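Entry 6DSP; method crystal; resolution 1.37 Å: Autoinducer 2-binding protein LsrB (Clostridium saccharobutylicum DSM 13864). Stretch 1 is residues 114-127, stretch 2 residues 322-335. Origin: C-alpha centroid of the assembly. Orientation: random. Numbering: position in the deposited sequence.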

# COMPACT_ATOMS: atom_id res chain seq x y z
N ASP A 114 1.99 13.02 -8.22
CA ASP A 114 2.59 14.32 -8.02
C ASP A 114 1.58 15.18 -7.26
O ASP A 114 0.43 15.29 -7.71
CB ASP A 114 2.89 14.94 -9.39
CG ASP A 114 3.58 16.29 -9.33
OD1 ASP A 114 3.43 17.00 -8.34
OD2 ASP A 114 4.26 16.62 -10.33
N PRO A 115 1.94 15.76 -6.11
CA PRO A 115 0.93 16.48 -5.31
C PRO A 115 0.35 17.70 -6.02
O PRO A 115 -0.65 18.26 -5.55
CB PRO A 115 1.70 16.86 -4.03
CG PRO A 115 2.76 15.76 -3.94
CD PRO A 115 3.21 15.62 -5.37
N SER A 116 0.96 18.16 -7.12
CA SER A 116 0.42 19.27 -7.89
C SER A 116 -0.81 18.88 -8.71
O SER A 116 -1.51 19.78 -9.22
CB SER A 116 1.51 19.86 -8.79
OG SER A 116 1.80 18.95 -9.85
N VAL A 117 -1.12 17.59 -8.81
CA VAL A 117 -2.26 17.16 -9.62
C VAL A 117 -3.31 16.41 -8.81
O VAL A 117 -4.20 15.78 -9.38
CB VAL A 117 -1.85 16.40 -10.89
CG1 VAL A 117 -0.87 17.23 -11.70
CG2 VAL A 117 -1.27 15.03 -10.59
N ARG A 118 -3.26 16.49 -7.48
CA ARG A 118 -4.36 16.00 -6.66
C ARG A 118 -4.50 16.90 -5.44
O ARG A 118 -3.56 17.61 -5.05
CB ARG A 118 -4.12 14.54 -6.23
CG ARG A 118 -2.76 14.26 -5.46
CD ARG A 118 -2.93 14.53 -4.01
NE ARG A 118 -1.71 14.18 -3.26
CZ ARG A 118 -1.15 15.00 -2.39
NH1 ARG A 118 -1.67 16.22 -2.16
NH2 ARG A 118 -0.11 14.58 -1.70
N LYS A 119 -5.68 16.86 -4.81
CA LYS A 119 -5.97 17.73 -3.67
C LYS A 119 -5.54 17.10 -2.35
O LYS A 119 -4.69 17.64 -1.66
CB LYS A 119 -7.45 18.18 -3.66
CG LYS A 119 -7.90 18.87 -4.97
CD LYS A 119 -6.83 19.78 -5.55
CE LYS A 119 -6.54 20.98 -4.70
NZ LYS A 119 -5.41 21.87 -5.27
N VAL A 120 -6.08 15.95 -2.02
CA VAL A 120 -5.76 15.28 -0.77
C VAL A 120 -5.36 13.85 -1.10
O VAL A 120 -5.96 13.19 -1.97
CB VAL A 120 -6.99 15.26 0.16
CG1 VAL A 120 -6.74 14.38 1.40
CG2 VAL A 120 -7.32 16.69 0.60
N MET A 121 -4.35 13.36 -0.39
CA MET A 121 -3.93 11.96 -0.37
C MET A 121 -4.28 11.35 0.99
O MET A 121 -3.96 11.97 2.01
CB MET A 121 -2.41 11.92 -0.55
CG MET A 121 -1.74 10.60 -0.19
SD MET A 121 -2.16 9.25 -1.31
CE MET A 121 -1.21 7.98 -0.52
N VAL A 122 -4.97 10.20 1.02
CA VAL A 122 -5.20 9.46 2.26
C VAL A 122 -4.20 8.31 2.34
O VAL A 122 -4.29 7.32 1.60
CB VAL A 122 -6.64 8.97 2.41
CG1 VAL A 122 -6.78 8.22 3.72
CG2 VAL A 122 -7.59 10.18 2.39
N SER A 123 -3.23 8.47 3.24
CA SER A 123 -2.09 7.57 3.31
C SER A 123 -2.12 6.72 4.59
O SER A 123 -2.42 7.22 5.68
CB SER A 123 -0.79 8.37 3.27
OG SER A 123 0.32 7.51 3.43
N GLN A 124 -1.70 5.47 4.44
CA GLN A 124 -1.59 4.53 5.54
C GLN A 124 -0.44 4.82 6.50
O GLN A 124 -0.39 4.20 7.57
CB GLN A 124 -1.43 3.10 4.99
CG GLN A 124 -0.29 2.90 3.97
CD GLN A 124 -0.71 3.07 2.52
OE1 GLN A 124 -1.41 4.04 2.18
NE2 GLN A 124 -0.24 2.21 1.64
N GLY A 125 0.49 5.70 6.16
CA GLY A 125 1.55 6.05 7.10
C GLY A 125 2.70 6.72 6.39
O GLY A 125 2.77 6.77 5.16
N THR A 126 3.62 7.28 7.20
CA THR A 126 4.79 7.87 6.59
C THR A 126 5.73 6.77 6.12
O THR A 126 5.71 5.64 6.64
CB THR A 126 5.53 8.77 7.58
OG1 THR A 126 6.10 7.94 8.60
CG2 THR A 126 4.57 9.81 8.21
N PRO A 127 6.61 7.07 5.16
CA PRO A 127 7.52 6.02 4.68
C PRO A 127 8.52 5.60 5.74
O PRO A 127 8.94 4.45 5.75
CB PRO A 127 8.17 6.62 3.42
CG PRO A 127 7.94 8.06 3.50
CD PRO A 127 6.69 8.29 4.34
N SER A 322 4.25 24.65 -0.65
CA SER A 322 3.80 26.00 -0.95
C SER A 322 2.28 26.11 -1.12
O SER A 322 1.69 27.10 -0.70
CB SER A 322 4.50 26.55 -2.19
OG SER A 322 5.89 26.64 -2.00
N ASP A 323 1.64 25.10 -1.72
CA ASP A 323 0.20 25.15 -2.00
C ASP A 323 -0.56 24.49 -0.85
O ASP A 323 -0.56 23.26 -0.71
CB ASP A 323 -0.08 24.44 -3.32
CG ASP A 323 -1.55 24.43 -3.69
OD1 ASP A 323 -2.41 24.98 -2.96
OD2 ASP A 323 -1.83 23.86 -4.77
N THR A 324 -1.21 25.29 -0.02
CA THR A 324 -1.89 24.70 1.12
C THR A 324 -3.21 24.04 0.75
O THR A 324 -3.86 23.49 1.64
CB THR A 324 -2.11 25.70 2.25
OG1 THR A 324 -2.94 26.72 1.74
CG2 THR A 324 -0.79 26.28 2.76
N SER A 325 -3.62 24.05 -0.52
CA SER A 325 -4.79 23.27 -0.94
C SER A 325 -4.42 21.84 -1.29
O SER A 325 -5.29 21.07 -1.71
CB SER A 325 -5.47 23.91 -2.14
OG SER A 325 -4.69 23.81 -3.32
N SER A 326 -3.16 21.46 -1.10
CA SER A 326 -2.69 20.12 -1.44
C SER A 326 -2.10 19.53 -0.17
O SER A 326 -1.19 20.13 0.42
CB SER A 326 -1.63 20.23 -2.54
OG SER A 326 -1.05 18.95 -2.79
N GLY A 327 -2.59 18.38 0.28
CA GLY A 327 -2.13 17.83 1.54
C GLY A 327 -2.48 16.37 1.73
O GLY A 327 -3.01 15.71 0.82
N VAL A 328 -2.20 15.88 2.93
CA VAL A 328 -2.23 14.45 3.24
C VAL A 328 -3.01 14.21 4.52
O VAL A 328 -2.81 14.92 5.52
CB VAL A 328 -0.77 13.93 3.41
CG1 VAL A 328 -0.74 12.48 3.91
CG2 VAL A 328 0.04 14.11 2.13
N VAL A 329 -3.84 13.17 4.53
CA VAL A 329 -4.46 12.66 5.75
C VAL A 329 -3.82 11.32 6.03
O VAL A 329 -3.73 10.47 5.14
CB VAL A 329 -5.98 12.52 5.57
CG1 VAL A 329 -6.59 11.76 6.73
CG2 VAL A 329 -6.62 13.89 5.41
N LEU A 330 -3.33 11.13 7.27
CA LEU A 330 -2.67 9.90 7.69
C LEU A 330 -3.60 9.02 8.52
O LEU A 330 -4.25 9.51 9.46
CB LEU A 330 -1.44 10.26 8.54
CG LEU A 330 -0.28 10.87 7.74
CD1 LEU A 330 0.75 11.56 8.64
CD2 LEU A 330 0.37 9.82 6.84
N LEU A 331 -3.60 7.71 8.25
CA LEU A 331 -4.28 6.80 9.16
C LEU A 331 -3.60 6.83 10.53
O LEU A 331 -2.36 6.87 10.61
CB LEU A 331 -4.19 5.38 8.63
CG LEU A 331 -4.98 5.09 7.36
CD1 LEU A 331 -4.92 3.59 7.11
CD2 LEU A 331 -6.43 5.58 7.46
N PRO A 332 -4.37 6.77 11.62
CA PRO A 332 -3.77 6.82 12.95
C PRO A 332 -3.08 5.55 13.40
O PRO A 332 -2.32 5.60 14.37
CB PRO A 332 -4.97 7.12 13.87
CG PRO A 332 -6.14 6.59 13.15
CD PRO A 332 -5.84 6.84 11.68
N GLU A 333 -3.33 4.41 12.77
CA GLU A 333 -2.68 3.21 13.27
C GLU A 333 -2.44 2.23 12.14
O GLU A 333 -3.11 2.26 11.10
CB GLU A 333 -3.41 2.56 14.44
CG GLU A 333 -4.59 1.73 14.06
CD GLU A 333 -5.37 1.27 15.28
OE1 GLU A 333 -5.08 1.75 16.40
OE2 GLU A 333 -6.28 0.43 15.12
N ARG A 334 -1.43 1.40 12.33
CA ARG A 334 -1.14 0.23 11.51
C ARG A 334 -1.22 -1.01 12.40
O ARG A 334 -1.22 -0.90 13.64
CB ARG A 334 0.21 0.37 10.81
CG ARG A 334 0.18 1.50 9.77
CD ARG A 334 1.35 2.47 9.92
NE ARG A 334 1.25 3.23 11.16
CZ ARG A 334 0.49 4.30 11.33
NH1 ARG A 334 -0.28 4.78 10.35
NH2 ARG A 334 0.48 4.89 12.51
N THR A 335 -1.28 -2.19 11.78
CA THR A 335 -1.62 -3.42 12.47
C THR A 335 -0.59 -4.49 12.14
O THR A 335 -0.26 -4.69 10.97
CB THR A 335 -3.02 -3.91 12.04
OG1 THR A 335 -3.96 -2.83 12.18
CG2 THR A 335 -3.43 -5.11 12.91

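The two stretches, at least 204 residues apart in sequence wherever they touch, are joined first by backbone. Strands 120-123 and 327-330 run parallel, with an angle of 25° between their directions, and V120, M121, V122 and S123 pair with G327, V328, V329 and L330 at CA-CA distances of 4.7 to 5.0 Å. The hydrogen bonds follow the alternating parallel pattern: G327 N to K119 O (3.0 Å), M121 N to G327 O (3.0 Å), V329 N to M121 O (2.8 Å), S123 N to V329 O (2.8 Å) and L331 N to S123 O (2.9 Å). Their N-H...O angles of 157-167° are nearly linear. The same carbonyls also receive CA-H...O contacts, such as S326 CA to K119 O at 3.2 Å, so each acceptor serves both a strong and a weak partner.

Side chains alternate across the sheet. V120, V122 and V329 share one face; their chi1 angles all lie in the t well, at 170-180°, and V120 CG1 meets V329 CG2 at 4.0 Å. Beta-branched valine suits these extended, buried positions. M121, V328, S123 and L330 occupy the other face. The t, p, t conformation of M121 leads its thioether end away from the second stretch, leaving CB to approach V328 CG2 at 4.2 Å. L330, with chi1 m and chi2 t, instead brings its end nearer: CD2 lies 4.0 Å from S123 CB and 3.9 Å from G125 C. The small S123 side chain also turns back on its own loop, where OG accepts a bond from G125 N (3.3 Å).

Before the strands, polar side chains take over. S326, in the t rotamer, donates from OG to P115 O (2.9 Å). R118 uses chi1 p and chi2 p to bend its chain, then chi3 t to extend it, so that its guanidinium end comes nearer although its CA-to-CB bond points sideways. G327 O lies over one face of that group, but R118 NH1 is 3.3 Å from G327 O at a poor angle, so this is packing without a hydrogen bond. K119 curls more strongly: its CA-to-CB bond points away overall, yet three successive m torsions return NZ to S325 OG at 2.8 Å. S325, chi1 p, is itself held by D323, donating from OG to D323 OD1 (2.6 Å) within a type I turn from D323 to S326. K119 NZ remains 4.1 Å from D323 OD2, beyond a salt bridge.

After the strands, R334 folds back toward the first stretch. Its chi1 is m, chi2 is off-rotamer at 130°, and chi3 is m; with these torsions NH1 reaches both Q124 O (2.8 Å) and L331 O (3.0 Å), so that one nitrogen bonds to a carbonyl in each stretch. G125 makes room beside it: an ideal CB would sit 3.2 Å from R334 CD, and the backbone angles of 163/169 independently call for glycine. Altogether the contact buries 774 Å², summed over both sides.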